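Local coordinates for tail spike protein (Acinetobacter phage vB_AbaP_AS12, PDB 6EU4) that forms the trimeric tailspike of the phage, which probably recognises and degrades capsular polysaccharide on the surface of Acinetobacter baumannii, at residues A[60-65]-A[81-86]. Residues are numbered along the deposited sequence; the frame is centred on the assembly and turned at random.
Sequences HRIYVA and VLQIEN. With ZN (zinc ion), chain D.
Antiparallel pairing of strands 59-63 and 80-82, in the small N-terminal sheet that precedes the long parallel beta-helix of the tailspike, carries a zinc ligand at one end. I62 and V81 form the hydrogen-bonded pair: V81 N gives a nearly straight bond (176°) to I62 O at 2.9 Å, and I62 N reaches V81 O in the carbonyl plane, on a lone pair. V81 O also takes a CA-H...O contact from CA of R61, which makes the non-hydrogen-bonded pair with L82. Past the bridges, Q83 N still bonds to H60 O at 2.8 Å, and a water joins H60 N to Q83 O. Within the five-stranded mixed sheet these two strands are neighbours, flanked by 37-40 and 76-77. On the R61 side the extended arginine chain carries the guanidinium across L82, whose CB lies 3.7 Å from the guanidinium plane over one face, toward its rim; NH1 bonds to W80 O and NH2 to F74 O. I62 and V81 occupy the other face, and the Q83 side chain, just beyond the paired residues, folds onto I62. A bend at chi2 (-68°) lays its amide against the isoleucine tip, I62 CD1 to Q83 NE2, 3.1 Å, a tight approach, while NE2 bonds to Y39 OH of the second subunit. Farther along, V64 CG2 touches V81 CG2 at 3.6 Å. H60 lies where the three subunits converge, consistent with a site on the threefold axis: its NE2 binds zinc at 2.0 Å, and H60 of each other subunit and a water complete a four-coordinate site.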
ATOM      1  N   HIS A  60     -24.787  24.063 -37.027  1.00 25.12           N
ATOM      2  CA  HIS A  60     -24.781  24.100 -38.484  1.00 27.91           C
ATOM      3  C   HIS A  60     -25.237  22.763 -39.049  1.00 27.48           C
ATOM      4  O   HIS A  60     -24.948  21.696 -38.488  1.00 25.37           O
ATOM      5  CB  HIS A  60     -23.384  24.428 -39.019  1.00 33.65           C
ATOM      6  CG  HIS A  60     -22.879  25.780 -38.621  1.00 40.49           C
ATOM      7  ND1 HIS A  60     -22.235  26.006 -37.424  1.00 43.11           N
ATOM      8  CD2 HIS A  60     -22.922  26.975 -39.257  1.00 43.83           C
ATOM      9  CE1 HIS A  60     -21.903  27.281 -37.339  1.00 44.04           C
ATOM     10  NE2 HIS A  60     -22.303  27.891 -38.439  1.00 45.20           N
ATOM     11  N   ARG A  61     -25.965  22.826 -40.159  1.00 27.89           N
ATOM     12  CA  ARG A  61     -26.352  21.642 -40.909  1.00 28.07           C
ATOM     13  C   ARG A  61     -26.094  21.869 -42.387  1.00 27.54           C
ATOM     14  O   ARG A  61     -26.146  23.000 -42.881  1.00 29.58           O
ATOM     15  CB  ARG A  61     -27.819  21.288 -40.678  1.00 30.91           C
ATOM     16  CG  ARG A  61     -28.083  20.897 -39.234  1.00 30.92           C
ATOM     17  CD  ARG A  61     -29.359  20.131 -39.045  1.00 30.86           C
ATOM     18  NE  ARG A  61     -29.462  19.659 -37.662  1.00 29.03           N
ATOM     19  CZ  ARG A  61     -29.492  18.387 -37.284  1.00 26.15           C
ATOM     20  NH1 ARG A  61     -29.432  17.402 -38.165  1.00 26.41           N
ATOM     21  NH2 ARG A  61     -29.590  18.096 -36.002  1.00 27.79           N
ATOM     22  N   ILE A  62     -25.805  20.777 -43.085  1.00 28.81           N
ATOM     23  CA  ILE A  62     -25.578  20.799 -44.524  1.00 29.50           C
ATOM     24  C   ILE A  62     -26.565  19.847 -45.172  1.00 29.64           C
ATOM     25  O   ILE A  62     -26.675  18.683 -44.767  1.00 30.79           O
ATOM     26  CB  ILE A  62     -24.135  20.408 -44.882  1.00 30.34           C
ATOM     27  CG1 ILE A  62     -23.147  21.355 -44.197  1.00 32.62           C
ATOM     28  CG2 ILE A  62     -23.952  20.430 -46.398  1.00 30.87           C
ATOM     29  CD1 ILE A  62     -21.680  20.957 -44.365  1.00 34.84           C
ATOM     30  N   TYR A  63     -27.261  20.328 -46.192  1.00 33.25           N
ATOM     31  CA  TYR A  63     -28.266  19.518 -46.863  1.00 34.27           C
ATOM     32  C   TYR A  63     -27.610  18.494 -47.784  1.00 34.43           C
ATOM     33  O   TYR A  63     -26.788  18.846 -48.634  1.00 35.93           O
ATOM     34  CB  TYR A  63     -29.215  20.417 -47.649  1.00 35.01           C
ATOM     35  CG  TYR A  63     -30.349  19.655 -48.281  1.00 37.36           C
ATOM     36  CD1 TYR A  63     -31.220  18.912 -47.497  1.00 37.33           C
ATOM     37  CD2 TYR A  63     -30.547  19.674 -49.657  1.00 40.59           C
ATOM     38  CE1 TYR A  63     -32.260  18.207 -48.063  1.00 39.10           C
ATOM     39  CE2 TYR A  63     -31.588  18.972 -50.232  1.00 41.36           C
ATOM     40  CZ  TYR A  63     -32.441  18.242 -49.426  1.00 40.75           C
ATOM     41  OH  TYR A  63     -33.473  17.538 -49.977  1.00 41.10           O
ATOM     42  N   VAL A  64     -27.953  17.223 -47.588  1.00 33.04           N
ATOM     43  CA  VAL A  64     -27.476  16.122 -48.425  1.00 33.65           C
ATOM     44  C   VAL A  64     -28.696  15.564 -49.157  1.00 36.16           C
ATOM     45  O   VAL A  64     -29.435  14.736 -48.610  1.00 35.39           O
ATOM     46  CB  VAL A  64     -26.774  15.037 -47.604  1.00 34.92           C
ATOM     47  CG1 VAL A  64     -26.291  13.912 -48.508  1.00 37.67           C
ATOM     48  CG2 VAL A  64     -25.615  15.625 -46.817  1.00 33.32           C
ATOM     49  N   ALA A  65     -28.885  15.998 -50.410  1.00 39.03           N
ATOM     50  CA  ALA A  65     -30.129  15.719 -51.131  1.00 39.31           C
ATOM     51  C   ALA A  65     -30.412  14.225 -51.235  1.00 38.95           C
ATOM     52  O   ALA A  65     -31.574  13.802 -51.179  1.00 38.58           O
ATOM     53  CB  ALA A  65     -30.078  16.335 -52.527  1.00 41.04           C
ATOM     54  N   VAL A  81     -27.681  17.322 -42.455  1.00 29.22           N
ATOM     55  CA  VAL A  81     -26.716  16.597 -41.632  1.00 28.29           C
ATOM     56  C   VAL A  81     -26.062  17.543 -40.635  1.00 27.20           C
ATOM     57  O   VAL A  81     -25.591  18.628 -40.997  1.00 27.67           O
ATOM     58  CB  VAL A  81     -25.666  15.905 -42.515  1.00 30.18           C
ATOM     59  CG1 VAL A  81     -24.610  15.217 -41.665  1.00 32.74           C
ATOM     60  CG2 VAL A  81     -26.353  14.889 -43.412  1.00 30.16           C
ATOM     61  N   LEU A  82     -26.009  17.114 -39.377  1.00 24.71           N
ATOM     62  CA  LEU A  82     -25.446  17.942 -38.321  1.00 25.96           C
ATOM     63  C   LEU A  82     -23.933  18.060 -38.459  1.00 26.57           C
ATOM     64  O   LEU A  82     -23.229  17.059 -38.602  1.00 27.05           O
ATOM     65  CB  LEU A  82     -25.794  17.353 -36.958  1.00 25.82           C
ATOM     66  CG  LEU A  82     -25.317  18.163 -35.749  1.00 26.36           C
ATOM     67  CD1 LEU A  82     -25.921  19.573 -35.754  1.00 27.92           C
ATOM     68  CD2 LEU A  82     -25.675  17.425 -34.469  1.00 24.83           C
ATOM     69  N   GLN A  83     -23.432  19.285 -38.392  1.00 27.18           N
ATOM     70  CA  GLN A  83     -21.996  19.541 -38.434  1.00 27.28           C
ATOM     71  C   GLN A  83     -21.468  19.450 -37.009  1.00 29.75           C
ATOM     72  O   GLN A  83     -21.760  20.310 -36.178  1.00 33.00           O
ATOM     73  CB  GLN A  83     -21.711  20.911 -39.044  1.00 28.37           C
ATOM     74  CG  GLN A  83     -22.045  20.997 -40.502  1.00 33.09           C
ATOM     75  CD  GLN A  83     -21.122  20.137 -41.320  1.00 39.60           C
ATOM     76  OE1 GLN A  83     -21.411  18.963 -41.569  1.00 39.83           O
ATOM     77  NE2 GLN A  83     -19.980  20.711 -41.727  1.00 44.47           N
ATOM     78  N   ILE A  84     -20.706  18.404 -36.719  1.00 29.29           N
ATOM     79  CA  ILE A  84     -20.211  18.151 -35.368  1.00 30.03           C
ATOM     80  C   ILE A  84     -18.798  18.695 -35.260  1.00 30.31           C
ATOM     81  O   ILE A  84     -17.956  18.441 -36.129  1.00 32.26           O
ATOM     82  CB  ILE A  84     -20.243  16.652 -35.040  1.00 30.89           C
ATOM     83  CG1 ILE A  84     -21.667  16.115 -35.193  1.00 33.73           C
ATOM     84  CG2 ILE A  84     -19.701  16.395 -33.631  1.00 29.74           C
ATOM     85  CD1 ILE A  84     -21.736  14.622 -35.100  1.00 35.61           C
ATOM     86  N   GLU A  85     -18.527  19.425 -34.197  1.00 34.28           N
ATOM     87  CA  GLU A  85     -17.201  19.982 -33.988  1.00 35.16           C
ATOM     88  C   GLU A  85     -16.429  19.095 -33.016  1.00 28.02           C
ATOM     89  O   GLU A  85     -16.902  18.790 -31.910  1.00 28.08           O
ATOM     90  CB  GLU A  85     -17.286  21.427 -33.507  1.00 44.55           C
ATOM     91  CG  GLU A  85     -17.564  22.393 -34.681  1.00 54.36           C
ATOM     92  CD  GLU A  85     -17.467  23.861 -34.314  1.00 60.75           C
ATOM     93  OE1 GLU A  85     -16.913  24.184 -33.237  1.00 63.37           O
ATOM     94  OE2 GLU A  85     -17.949  24.696 -35.114  1.00 63.86           O
ATOM     95  N   ASN A  86     -15.259  18.650 -33.465  1.00 22.79           N
ATOM     96  CA  ASN A  86     -14.378  17.799 -32.681  1.00 22.95           C
ATOM     97  C   ASN A  86     -15.136  16.622 -32.080  1.00 21.46           C
ATOM     98  O   ASN A  86     -14.877  16.209 -30.946  1.00 21.30           O
ATOM     99  CB  ASN A  86     -13.667  18.603 -31.595  1.00 23.81           C
ATOM    100  CG  ASN A  86     -12.787  19.681 -32.163  1.00 25.39           C
ATOM    101  OD1 ASN A  86     -12.008  19.451 -33.091  1.00 24.77           O
ATOM    102  ND2 ASN A  86     -12.915  20.881 -31.620  1.00 27.65           N
TER
HETATM  103 ZN    ZN D 801     -21.401  29.656 -38.085  1.00 34.65          ZN
HETATM  104  O   HOH W   1     -22.369  23.086 -35.851  1.00 41.98           O
HETATM  105  O   HOH W   2     -22.349  30.864 -39.744  1.00 19.58           O